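Local coordinates for Low temperature requirement C protein (PDB 1Y9I) that probably acts as a phosphatidylglycerophosphatase, a lipid phosphatase, and is an all-helical protein that binds two metal ions and assembles as a tetramer, at residues E30-L35 against A153-L158; N86-D91 against V139-D144; S104-Y109 against V147-A152. One frame throughout, in Å; residues are numbered along the deposited sequence.

Contact 1 (E30-L35 against A153-L158)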
ATOM      1  N   GLU A  30      24.949  -0.575   8.056  1.00 19.50           N
ATOM      2  CA  GLU A  30      25.816  -0.403   6.894  1.00 20.39           C
ATOM      3  C   GLU A  30      24.986  -0.144   5.636  1.00 19.85           C
ATOM      4  O   GLU A  30      25.418   0.575   4.731  1.00 18.69           O
ATOM      5  CB  GLU A  30      26.684  -1.650   6.694  1.00 23.55           C
ATOM      6  CG  GLU A  30      27.839  -1.766   7.676  1.00 30.25           C
ATOM      7  CD  GLU A  30      29.008  -0.869   7.308  1.00 36.59           C
ATOM      8  OE1 GLU A  30      28.817   0.361   7.212  1.00 39.55           O
ATOM      9  OE2 GLU A  30      30.124  -1.397   7.114  1.00 41.30           O
ATOM     10  N   LEU A  31      23.797  -0.740   5.591  1.00 18.51           N
ATOM     11  CA  LEU A  31      22.889  -0.573   4.459  1.00 17.82           C
ATOM     12  C   LEU A  31      22.333   0.843   4.466  1.00 15.54           C
ATOM     13  O   LEU A  31      22.176   1.468   3.420  1.00 17.75           O
ATOM     14  CB  LEU A  31      21.725  -1.577   4.547  1.00 16.45           C
ATOM     15  CG  LEU A  31      22.036  -3.076   4.428  1.00 17.02           C
ATOM     16  CD1 LEU A  31      20.726  -3.891   4.512  1.00 16.03           C
ATOM     17  CD2 LEU A  31      22.733  -3.348   3.111  1.00 19.49           C
ATOM     18  N   VAL A  32      22.007   1.338   5.654  1.00 17.55           N
ATOM     19  CA  VAL A  32      21.480   2.690   5.775  1.00 18.99           C
ATOM     20  C   VAL A  32      22.570   3.657   5.312  1.00 19.65           C
ATOM     21  O   VAL A  32      22.295   4.640   4.628  1.00 19.73           O
ATOM     22  CB  VAL A  32      21.100   3.010   7.232  1.00 18.11           C
ATOM     23  CG1 VAL A  32      20.663   4.467   7.350  1.00 18.13           C
ATOM     24  CG2 VAL A  32      19.981   2.077   7.695  1.00 17.99           C
ATOM     25  N   LEU A  33      23.812   3.368   5.685  1.00 21.75           N
ATOM     26  CA  LEU A  33      24.940   4.213   5.295  1.00 21.37           C
ATOM     27  C   LEU A  33      25.042   4.209   3.767  1.00 23.23           C
ATOM     28  O   LEU A  33      25.215   5.254   3.138  1.00 22.09           O
ATOM     29  CB  LEU A  33      26.237   3.676   5.914  1.00 24.52           C
ATOM     30  CG  LEU A  33      27.515   4.491   5.684  1.00 23.80           C
ATOM     31  CD1 LEU A  33      27.370   5.864   6.323  1.00 24.59           C
ATOM     32  CD2 LEU A  33      28.705   3.752   6.278  1.00 28.12           C
ATOM     33  N   PHE A  34      24.912   3.021   3.181  1.00 23.59           N
ATOM     34  CA  PHE A  34      24.978   2.843   1.731  1.00 24.71           C
ATOM     35  C   PHE A  34      23.900   3.668   1.021  1.00 23.49           C
ATOM     36  O   PHE A  34      24.129   4.230  -0.053  1.00 23.05           O
ATOM     37  CB  PHE A  34      24.783   1.360   1.396  1.00 27.73           C
ATOM     38  CG  PHE A  34      24.773   1.065  -0.075  1.00 30.96           C
ATOM     39  CD1 PHE A  34      25.964   0.972  -0.789  1.00 32.97           C
ATOM     40  CD2 PHE A  34      23.572   0.880  -0.746  1.00 31.77           C
ATOM     41  CE1 PHE A  34      25.957   0.700  -2.155  1.00 35.55           C
ATOM     42  CE2 PHE A  34      23.553   0.609  -2.111  1.00 33.95           C
ATOM     43  CZ  PHE A  34      24.750   0.517  -2.816  1.00 34.97           C
ATOM     44  N   LEU A  35      22.720   3.731   1.628  1.00 21.06           N
ATOM     45  CA  LEU A  35      21.598   4.471   1.058  1.00 20.93           C
ATOM     46  C   LEU A  35      21.650   5.989   1.204  1.00 23.29           C
ATOM     47  O   LEU A  35      21.169   6.713   0.330  1.00 24.50           O
ATOM     48  CB  LEU A  35      20.295   3.999   1.692  1.00 19.44           C
ATOM     49  CG  LEU A  35      19.831   2.573   1.414  1.00 19.30           C
ATOM     50  CD1 LEU A  35      18.578   2.286   2.231  1.00 18.30           C
ATOM     51  CD2 LEU A  35      19.545   2.415  -0.069  1.00 20.95           C
ATOM     52  N   ALA A 153      13.505   1.972   5.901  1.00 14.54           N
ATOM     53  CA  ALA A 153      12.718   2.687   6.895  1.00 14.97           C
ATOM     54  C   ALA A 153      13.651   3.555   7.736  1.00 17.86           C
ATOM     55  O   ALA A 153      13.337   4.715   8.028  1.00 18.00           O
ATOM     56  CB  ALA A 153      11.962   1.701   7.787  1.00 17.05           C
ATOM     57  N   ALA A 154      14.793   2.986   8.120  1.00 15.78           N
ATOM     58  CA  ALA A 154      15.781   3.695   8.923  1.00 17.06           C
ATOM     59  C   ALA A 154      16.332   4.883   8.136  1.00 17.04           C
ATOM     60  O   ALA A 154      16.555   5.952   8.702  1.00 18.45           O
ATOM     61  CB  ALA A 154      16.920   2.744   9.325  1.00 15.98           C
ATOM     62  N   ALA A 155      16.557   4.694   6.837  1.00 16.64           N
ATOM     63  CA  ALA A 155      17.063   5.774   5.985  1.00 17.13           C
ATOM     64  C   ALA A 155      16.036   6.903   5.903  1.00 18.09           C
ATOM     65  O   ALA A 155      16.391   8.084   5.825  1.00 18.59           O
ATOM     66  CB  ALA A 155      17.367   5.247   4.582  1.00 16.12           C
ATOM     67  N   SER A 156      14.759   6.534   5.917  1.00 17.08           N
ATOM     68  CA  SER A 156      13.679   7.516   5.858  1.00 17.28           C
ATOM     69  C   SER A 156      13.609   8.309   7.162  1.00 15.36           C
ATOM     70  O   SER A 156      13.448   9.535   7.153  1.00 17.55           O
ATOM     71  CB  SER A 156      12.347   6.805   5.607  1.00 17.10           C
ATOM     72  OG  SER A 156      11.271   7.711   5.730  1.00 25.89           O
ATOM     73  N   ARG A 157      13.734   7.616   8.290  1.00 15.84           N
ATOM     74  CA  ARG A 157      13.696   8.310   9.572  1.00 16.67           C
ATOM     75  C   ARG A 157      14.851   9.312   9.624  1.00 18.33           C
ATOM     76  O   ARG A 157      14.698  10.439  10.100  1.00 19.24           O
ATOM     77  CB  ARG A 157      13.810   7.318  10.734  1.00 17.24           C
ATOM     78  CG  ARG A 157      13.744   8.004  12.104  1.00 20.03           C
ATOM     79  CD  ARG A 157      13.841   7.020  13.256  1.00 21.04           C
ATOM     80  NE  ARG A 157      13.613   7.686  14.538  1.00 26.50           N
ATOM     81  CZ  ARG A 157      14.447   8.569  15.081  1.00 27.99           C
ATOM     82  NH1 ARG A 157      15.575   8.891  14.458  1.00 26.44           N
ATOM     83  NH2 ARG A 157      14.145   9.147  16.240  1.00 29.77           N
ATOM     84  N   LEU A 158      16.005   8.893   9.118  1.00 18.24           N
ATOM     85  CA  LEU A 158      17.190   9.742   9.087  1.00 19.74           C
ATOM     86  C   LEU A 158      16.899  10.981   8.234  1.00 21.38           C
ATOM     87  O   LEU A 158      17.189  12.103   8.642  1.00 22.22           O
ATOM     88  CB  LEU A 158      18.373   8.949   8.510  1.00 21.73           C
ATOM     89  CG  LEU A 158      19.769   9.580   8.455  1.00 25.89           C
ATOM     90  CD1 LEU A 158      20.808   8.498   8.181  1.00 27.81           C
ATOM     91  CD2 LEU A 158      19.815  10.646   7.375  1.00 28.94           C
TER
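V32 is the first residue of 30-35 to touch 153-158, and both of its methyl groups are engaged there. CG2 lies 3.5 Å from CB of A154, the shortest approach between the segments. CG1, anti to the backbone N (chi1 175°), is sent the other way along the facing helix. It lies 4.1 Å from the CA of A155, close enough to meet backbone as well as side chain, and 4.1 Å from CD1 of L158, whose side chain crosses it obliquely. The CA atoms of V32 and A155 are 5.4 Å apart, a close approach that fits the small side chains of A154 and A155. This is helix-on-helix packing in an all-helical bundle: helix 25-36 passes over the C-terminal part of helix 143-160 with the local axes 9.2 Å apart at closest and a signed crossing angle of -56°. No hydrogen bond joins the segments, and all five residues that touch are buried. V32 also packs on C48 and V52, which brings helix 45-56 against the same side chain. One turn after V32, L35 continues the apolar face, with CG anti to its carbonyl carbon (chi1 -67°) and CD1 ending 4.0 Å from CB of A155. The carbonyl oxygen of A155 accepts a hydrogen bond from NE2 of Q36.

Contact 2 (N86-D91 against V139-D144). With MG (magnesium ion), chain F.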
ATOM      1  N   ASN A  86       7.393 -25.454  -1.868  1.00 22.24           N
ATOM      2  CA  ASN A  86       8.336 -25.279  -2.973  1.00 23.57           C
ATOM      3  C   ASN A  86       8.463 -23.809  -3.372  1.00 23.07           C
ATOM      4  O   ASN A  86       9.554 -23.334  -3.679  1.00 23.11           O
ATOM      5  CB  ASN A  86       7.907 -26.074  -4.210  1.00 25.86           C
ATOM      6  CG  ASN A  86       7.996 -27.575  -4.010  1.00 27.41           C
ATOM      7  OD1 ASN A  86       8.881 -28.070  -3.312  1.00 28.79           O
ATOM      8  ND2 ASN A  86       7.088 -28.308  -4.646  1.00 29.72           N
ATOM      9  N   ILE A  87       7.342 -23.098  -3.364  1.00 22.70           N
ATOM     10  CA  ILE A  87       7.324 -21.691  -3.752  1.00 22.03           C
ATOM     11  C   ILE A  87       8.227 -20.825  -2.872  1.00 20.53           C
ATOM     12  O   ILE A  87       9.050 -20.059  -3.378  1.00 21.62           O
ATOM     13  CB  ILE A  87       5.880 -21.148  -3.725  1.00 20.85           C
ATOM     14  CG1 ILE A  87       5.059 -21.846  -4.809  1.00 21.88           C
ATOM     15  CG2 ILE A  87       5.873 -19.632  -3.930  1.00 22.11           C
ATOM     16  CD1 ILE A  87       3.580 -21.510  -4.781  1.00 24.48           C
ATOM     17  N   ILE A  88       8.079 -20.957  -1.560  1.00 21.08           N
ATOM     18  CA  ILE A  88       8.882 -20.181  -0.622  1.00 20.35           C
ATOM     19  C   ILE A  88      10.342 -20.640  -0.553  1.00 22.34           C
ATOM     20  O   ILE A  88      11.256 -19.817  -0.568  1.00 17.07           O
ATOM     21  CB  ILE A  88       8.255 -20.220   0.798  1.00 21.29           C
ATOM     22  CG1 ILE A  88       6.931 -19.444   0.794  1.00 20.17           C
ATOM     23  CG2 ILE A  88       9.215 -19.639   1.822  1.00 20.67           C
ATOM     24  CD1 ILE A  88       6.168 -19.491   2.112  1.00 20.09           C
ATOM     25  N   SER A  89      10.577 -21.948  -0.500  1.00 22.25           N
ATOM     26  CA  SER A  89      11.954 -22.418  -0.411  1.00 23.50           C
ATOM     27  C   SER A  89      12.755 -22.110  -1.678  1.00 24.27           C
ATOM     28  O   SER A  89      13.967 -21.930  -1.616  1.00 26.59           O
ATOM     29  CB  SER A  89      11.996 -23.923  -0.096  1.00 24.82           C
ATOM     30  OG  SER A  89      11.482 -24.694  -1.164  1.00 31.97           O
ATOM     31  N   ALA A  90      12.074 -22.020  -2.818  1.00 25.44           N
ATOM     32  CA  ALA A  90      12.743 -21.737  -4.085  1.00 26.32           C
ATOM     33  C   ALA A  90      12.755 -20.247  -4.422  1.00 26.51           C
ATOM     34  O   ALA A  90      13.241 -19.850  -5.487  1.00 25.48           O
ATOM     35  CB  ALA A  90      12.070 -22.507  -5.210  1.00 28.70           C
ATOM     36  N   ASP A  91      12.210 -19.432  -3.522  1.00 24.32           N
ATOM     37  CA  ASP A  91      12.147 -17.985  -3.724  1.00 24.50           C
ATOM     38  C   ASP A  91      11.601 -17.651  -5.114  1.00 23.95           C
ATOM     39  O   ASP A  91      12.183 -16.849  -5.849  1.00 22.41           O
ATOM     40  CB  ASP A  91      13.542 -17.380  -3.534  1.00 23.81           C
ATOM     41  CG  ASP A  91      13.521 -15.861  -3.434  1.00 26.80           C
ATOM     42  OD1 ASP A  91      12.417 -15.270  -3.390  1.00 25.71           O
ATOM     43  OD2 ASP A  91      14.616 -15.258  -3.385  1.00 27.71           O
ATOM     44  N   VAL A 139      16.870 -20.784   3.726  1.00 26.33           N
ATOM     45  CA  VAL A 139      15.804 -20.038   3.064  1.00 23.10           C
ATOM     46  C   VAL A 139      15.705 -18.653   3.703  1.00 22.63           C
ATOM     47  O   VAL A 139      15.564 -18.532   4.916  1.00 21.49           O
ATOM     48  CB  VAL A 139      14.451 -20.780   3.202  1.00 23.23           C
ATOM     49  CG1 VAL A 139      13.338 -19.975   2.556  1.00 23.03           C
ATOM     50  CG2 VAL A 139      14.548 -22.149   2.543  1.00 22.94           C
ATOM     51  N   HIS A 140      15.796 -17.613   2.880  1.00 22.04           N
ATOM     52  CA  HIS A 140      15.726 -16.237   3.366  1.00 22.33           C
ATOM     53  C   HIS A 140      14.774 -15.431   2.491  1.00 21.39           C
ATOM     54  O   HIS A 140      14.944 -14.224   2.308  1.00 22.23           O
ATOM     55  CB  HIS A 140      17.119 -15.599   3.340  1.00 23.53           C
ATOM     56  CG  HIS A 140      18.090 -16.227   4.293  1.00 26.18           C
ATOM     57  ND1 HIS A 140      17.964 -16.120   5.662  1.00 27.60           N
ATOM     58  CD2 HIS A 140      19.203 -16.967   4.073  1.00 27.21           C
ATOM     59  CE1 HIS A 140      18.958 -16.768   6.245  1.00 28.93           C
ATOM     60  NE2 HIS A 140      19.723 -17.289   5.304  1.00 28.31           N
ATOM     61  N   THR A 141      13.777 -16.118   1.953  1.00 20.17           N
ATOM     62  CA  THR A 141      12.779 -15.518   1.088  1.00 18.08           C
ATOM     63  C   THR A 141      12.130 -14.286   1.723  1.00 17.90           C
ATOM     64  O   THR A 141      11.937 -13.265   1.061  1.00 17.20           O
ATOM     65  CB  THR A 141      11.709 -16.560   0.739  1.00 21.11           C
ATOM     66  OG1 THR A 141      12.333 -17.637   0.023  1.00 22.78           O
ATOM     67  CG2 THR A 141      10.608 -15.948  -0.115  1.00 17.43           C
ATOM     68  N   PHE A 142      11.799 -14.377   3.003  1.00 17.64           N
ATOM     69  CA  PHE A 142      11.180 -13.249   3.697  1.00 17.58           C
ATOM     70  C   PHE A 142      12.201 -12.338   4.366  1.00 17.73           C
ATOM     71  O   PHE A 142      12.031 -11.117   4.397  1.00 18.74           O
ATOM     72  CB  PHE A 142      10.201 -13.756   4.748  1.00 18.57           C
ATOM     73  CG  PHE A 142       8.912 -14.227   4.178  1.00 19.60           C
ATOM     74  CD1 PHE A 142       7.841 -13.351   4.041  1.00 20.74           C
ATOM     75  CD2 PHE A 142       8.775 -15.538   3.724  1.00 20.35           C
ATOM     76  CE1 PHE A 142       6.650 -13.770   3.454  1.00 19.96           C
ATOM     77  CE2 PHE A 142       7.586 -15.966   3.133  1.00 19.47           C
ATOM     78  CZ  PHE A 142       6.525 -15.079   2.999  1.00 19.71           C
ATOM     79  N   LEU A 143      13.264 -12.926   4.897  1.00 19.22           N
ATOM     80  CA  LEU A 143      14.277 -12.142   5.584  1.00 18.69           C
ATOM     81  C   LEU A 143      15.016 -11.131   4.709  1.00 19.33           C
ATOM     82  O   LEU A 143      15.361 -10.043   5.192  1.00 18.61           O
ATOM     83  CB  LEU A 143      15.287 -13.062   6.275  1.00 19.35           C
ATOM     84  CG  LEU A 143      16.343 -12.327   7.113  1.00 21.58           C
ATOM     85  CD1 LEU A 143      15.663 -11.417   8.125  1.00 21.72           C
ATOM     86  CD2 LEU A 143      17.232 -13.337   7.822  1.00 20.82           C
ATOM     87  N   ASP A 144      15.279 -11.461   3.444  1.00 18.65           N
ATOM     88  CA  ASP A 144      15.979 -10.487   2.608  1.00 20.60           C
ATOM     89  C   ASP A 144      15.168  -9.198   2.464  1.00 20.06           C
ATOM     90  O   ASP A 144      15.728  -8.101   2.559  1.00 19.05           O
ATOM     91  CB  ASP A 144      16.354 -11.057   1.224  1.00 24.05           C
ATOM     92  CG  ASP A 144      15.206 -11.752   0.520  1.00 26.81           C
ATOM     93  OD1 ASP A 144      14.030 -11.471   0.826  1.00 29.97           O
ATOM     94  OD2 ASP A 144      15.496 -12.582  -0.371  1.00 31.48           O
TER
HETATM   95 MG    MG F 601      12.142 -12.171  -0.639  1.00 25.06          MG
HETATM   96  O   HOH W   1      13.422 -13.317  -1.617  1.00 28.45           O
HETATM   97  O   HOH W   2      12.514 -10.579  -1.922  1.00 25.28           O
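Part of the binuclear metal site is built where I88 and D91, at the end of helix 84-89, meet T141 and D144, in the stretch leading into helix 143-160. A Schellman motif closes the first helix: D91 has positive phi, and its N donates to O of I88 at 3.1 Å. The same carbonyl oxygen accepts a second, short bond of 2.5 Å from OG1 of T141, with a C=O...donor angle of 154°. OG1 is anti to the carbonyl carbon of T141 (chi1 -62°), which places it beside I88 O, while the main-chain O of T141 turns to the magnesium ion at 2.0 Å. One residue thus ties the helix end to the metal. OD1 of D144 is a longer ligand of the ion, at 2.5 Å; waters 1 and 2, together with D98 and D145, complete the shell. D91 belongs to the second shell. Its carboxylate faces that of D144 tip to tip, with the planes 43° apart and OD2 4.1 Å from OD2 of D144, and it lies near the calcium ion as well. Water 1, itself a magnesium ligand, bridges the two acids, donating to OD2 of D144 at 2.5 Å and weakly to OD1 of D91. H134 NE2 holds OD2 of D91 by a hydrogen bond. Apolar packing adds to this away from the ions. V139 covers the last helical turn, its CG2 3.9 Å from the CA of S89. I88 meets the F142 ring at its edge, near the ring plane, with CD1 3.9 Å from CE2.

Contact 3 (S104-Y109 against V147-A152)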
ATOM      1  N   SER A 104       5.282  -3.175   4.693  1.00 20.09           N
ATOM      2  CA  SER A 104       4.641  -2.703   5.919  1.00 19.25           C
ATOM      3  C   SER A 104       5.696  -2.142   6.879  1.00 20.34           C
ATOM      4  O   SER A 104       5.396  -1.293   7.725  1.00 20.25           O
ATOM      5  CB  SER A 104       3.860  -3.839   6.595  1.00 22.85           C
ATOM      6  OG  SER A 104       4.726  -4.780   7.208  1.00 24.69           O
ATOM      7  N   ILE A 105       6.929  -2.624   6.746  1.00 16.24           N
ATOM      8  CA  ILE A 105       8.026  -2.145   7.578  1.00 17.35           C
ATOM      9  C   ILE A 105       8.423  -0.776   7.040  1.00 15.49           C
ATOM     10  O   ILE A 105       8.595   0.176   7.791  1.00 16.46           O
ATOM     11  CB  ILE A 105       9.242  -3.095   7.505  1.00 16.27           C
ATOM     12  CG1 ILE A 105       8.900  -4.420   8.194  1.00 17.14           C
ATOM     13  CG2 ILE A 105      10.463  -2.441   8.147  1.00 14.75           C
ATOM     14  CD1 ILE A 105      10.006  -5.476   8.071  1.00 16.83           C
ATOM     15  N   VAL A 106       8.551  -0.680   5.723  1.00 16.10           N
ATOM     16  CA  VAL A 106       8.910   0.594   5.103  1.00 16.50           C
ATOM     17  C   VAL A 106       7.894   1.680   5.455  1.00 16.37           C
ATOM     18  O   VAL A 106       8.257   2.817   5.792  1.00 17.52           O
ATOM     19  CB  VAL A 106       8.946   0.473   3.566  1.00 16.09           C
ATOM     20  CG1 VAL A 106       9.259   1.834   2.942  1.00 19.13           C
ATOM     21  CG2 VAL A 106       9.982  -0.551   3.148  1.00 15.78           C
ATOM     22  N   ASN A 107       6.617   1.326   5.365  1.00 18.50           N
ATOM     23  CA  ASN A 107       5.544   2.274   5.632  1.00 18.35           C
ATOM     24  C   ASN A 107       5.546   2.950   6.987  1.00 19.79           C
ATOM     25  O   ASN A 107       4.947   4.015   7.137  1.00 19.54           O
ATOM     26  CB  ASN A 107       4.192   1.602   5.400  1.00 19.00           C
ATOM     27  CG  ASN A 107       3.675   1.843   4.003  1.00 23.94           C
ATOM     28  OD1 ASN A 107       3.054   0.969   3.392  1.00 29.66           O
ATOM     29  ND2 ASN A 107       3.923   3.043   3.487  1.00 20.91           N
ATOM     30  N   VAL A 108       6.204   2.348   7.973  1.00 19.23           N
ATOM     31  CA  VAL A 108       6.245   2.952   9.299  1.00 21.22           C
ATOM     32  C   VAL A 108       6.830   4.360   9.236  1.00 21.98           C
ATOM     33  O   VAL A 108       6.554   5.196  10.101  1.00 21.64           O
ATOM     34  CB  VAL A 108       7.062   2.092  10.289  1.00 21.87           C
ATOM     35  CG1 VAL A 108       7.073   2.742  11.652  1.00 23.81           C
ATOM     36  CG2 VAL A 108       6.447   0.706  10.392  1.00 23.72           C
ATOM     37  N   TYR A 109       7.647   4.625   8.220  1.00 21.51           N
ATOM     38  CA  TYR A 109       8.210   5.958   8.062  1.00 21.94           C
ATOM     39  C   TYR A 109       7.818   6.623   6.743  1.00 21.77           C
ATOM     40  O   TYR A 109       8.481   7.547   6.276  1.00 22.59           O
ATOM     41  CB  TYR A 109       9.733   5.927   8.251  1.00 25.61           C
ATOM     42  CG  TYR A 109      10.112   5.858   9.715  1.00 29.14           C
ATOM     43  CD1 TYR A 109       9.905   6.955  10.555  1.00 30.55           C
ATOM     44  CD2 TYR A 109      10.604   4.681  10.280  1.00 32.10           C
ATOM     45  CE1 TYR A 109      10.173   6.882  11.919  1.00 33.53           C
ATOM     46  CE2 TYR A 109      10.876   4.598  11.648  1.00 35.13           C
ATOM     47  CZ  TYR A 109      10.655   5.704  12.458  1.00 34.42           C
ATOM     48  OH  TYR A 109      10.899   5.631  13.811  1.00 39.53           O
ATOM     49  N   VAL A 147      15.151  -7.205   5.895  1.00 17.18           N
ATOM     50  CA  VAL A 147      16.380  -6.463   6.139  1.00 16.88           C
ATOM     51  C   VAL A 147      16.448  -5.226   5.251  1.00 15.68           C
ATOM     52  O   VAL A 147      16.771  -4.136   5.719  1.00 16.51           O
ATOM     53  CB  VAL A 147      17.605  -7.372   5.910  1.00 18.27           C
ATOM     54  CG1 VAL A 147      18.903  -6.574   6.036  1.00 15.53           C
ATOM     55  CG2 VAL A 147      17.579  -8.501   6.922  1.00 17.06           C
ATOM     56  N   GLY A 148      16.132  -5.390   3.972  1.00 16.29           N
ATOM     57  CA  GLY A 148      16.148  -4.251   3.072  1.00 15.83           C
ATOM     58  C   GLY A 148      15.143  -3.196   3.513  1.00 15.88           C
ATOM     59  O   GLY A 148      15.417  -1.994   3.441  1.00 16.68           O
ATOM     60  N   ALA A 149      13.981  -3.642   3.978  1.00 15.78           N
ATOM     61  CA  ALA A 149      12.931  -2.725   4.421  1.00 15.41           C
ATOM     62  C   ALA A 149      13.306  -1.980   5.702  1.00 13.78           C
ATOM     63  O   ALA A 149      12.994  -0.798   5.856  1.00 13.90           O
ATOM     64  CB  ALA A 149      11.630  -3.482   4.623  1.00 14.88           C
ATOM     65  N   ILE A 150      13.951  -2.672   6.633  1.00 14.52           N
ATOM     66  CA  ILE A 150      14.367  -2.024   7.873  1.00 14.42           C
ATOM     67  C   ILE A 150      15.384  -0.933   7.524  1.00 13.97           C
ATOM     68  O   ILE A 150      15.353   0.157   8.088  1.00 15.51           O
ATOM     69  CB  ILE A 150      15.002  -3.035   8.859  1.00 14.72           C
ATOM     70  CG1 ILE A 150      13.918  -3.957   9.427  1.00 14.08           C
ATOM     71  CG2 ILE A 150      15.685  -2.292  10.014  1.00 14.26           C
ATOM     72  CD1 ILE A 150      14.452  -5.172  10.175  1.00 13.12           C
ATOM     73  N   ALA A 151      16.275  -1.231   6.581  1.00 14.79           N
ATOM     74  CA  ALA A 151      17.283  -0.259   6.151  1.00 13.87           C
ATOM     75  C   ALA A 151      16.620   0.966   5.517  1.00 15.36           C
ATOM     76  O   ALA A 151      16.973   2.112   5.822  1.00 14.51           O
ATOM     77  CB  ALA A 151      18.245  -0.913   5.154  1.00 13.10           C
ATOM     78  N   ALA A 152      15.660   0.719   4.631  1.00 14.77           N
ATOM     79  CA  ALA A 152      14.950   1.794   3.953  1.00 13.73           C
ATOM     80  C   ALA A 152      14.139   2.631   4.937  1.00 14.81           C
ATOM     81  O   ALA A 152      14.073   3.853   4.817  1.00 14.78           O
ATOM     82  CB  ALA A 152      14.034   1.219   2.873  1.00 14.61           C
TER
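I105 and V106 receive A149 between them in the interior of the helical bundle, where 104-109, on helix 97-106, lies against the middle of helix 143-160. The CB of A149 points at the opposing segment and meets two side chains at almost equal range: CB of I105 at 3.8 Å and CG2 of V106 at 3.7 Å. With a single methyl at this position, the CA atoms of V106 and A149 come within 5.3 Å. CB of I105 is directed at 147-152. Its CG2, anti to the backbone N while CG1 is anti to the carbonyl carbon (chi1 -69°), lies against the main chain, 3.8 Å from C of A149. V106 approaches differently: its CB leaves the helix off to one side of the partner, and CG2 alone makes the contact, touching A149 and, more loosely at 4.4 Å, CB of A152. All five touching residues are buried, and no hydrogen bond crosses the interface. Y117 of helix 114-123 packs on both V106 and A149, while A64 of helix 59-76 packs on I105. The segment also reaches the tetramer interfaces: S104 packs on I100 of a second subunit and N107 on N107 of a third. I150 turns its CB away from 104-109, yet its CG1 still lies 4.0 Å from CG2 of I105.

Overall arrangement
All three contacts share helix 143-160, which in chain order supplies 139-144 (leading into it), 147-152 and 153-158 to contacts 2, 3 and 1. Their partners come earlier, in the order 30-35, 86-91 and 104-109, so contact 1 spans both others, whereas the segments of contacts 2 and 3 alternate. Centres of contacts 1 and 3 lie 10 Å apart, and the two touch, among other places, through a probable hydrogen bond between S156 OG and Y109 O. Contact 2 is about 18 Å from contact 3 and 24 Å from contact 1, centre to centre. One helix thus runs from the metal site at its N-terminal end into the apolar bundle packing of contacts 3 and 1.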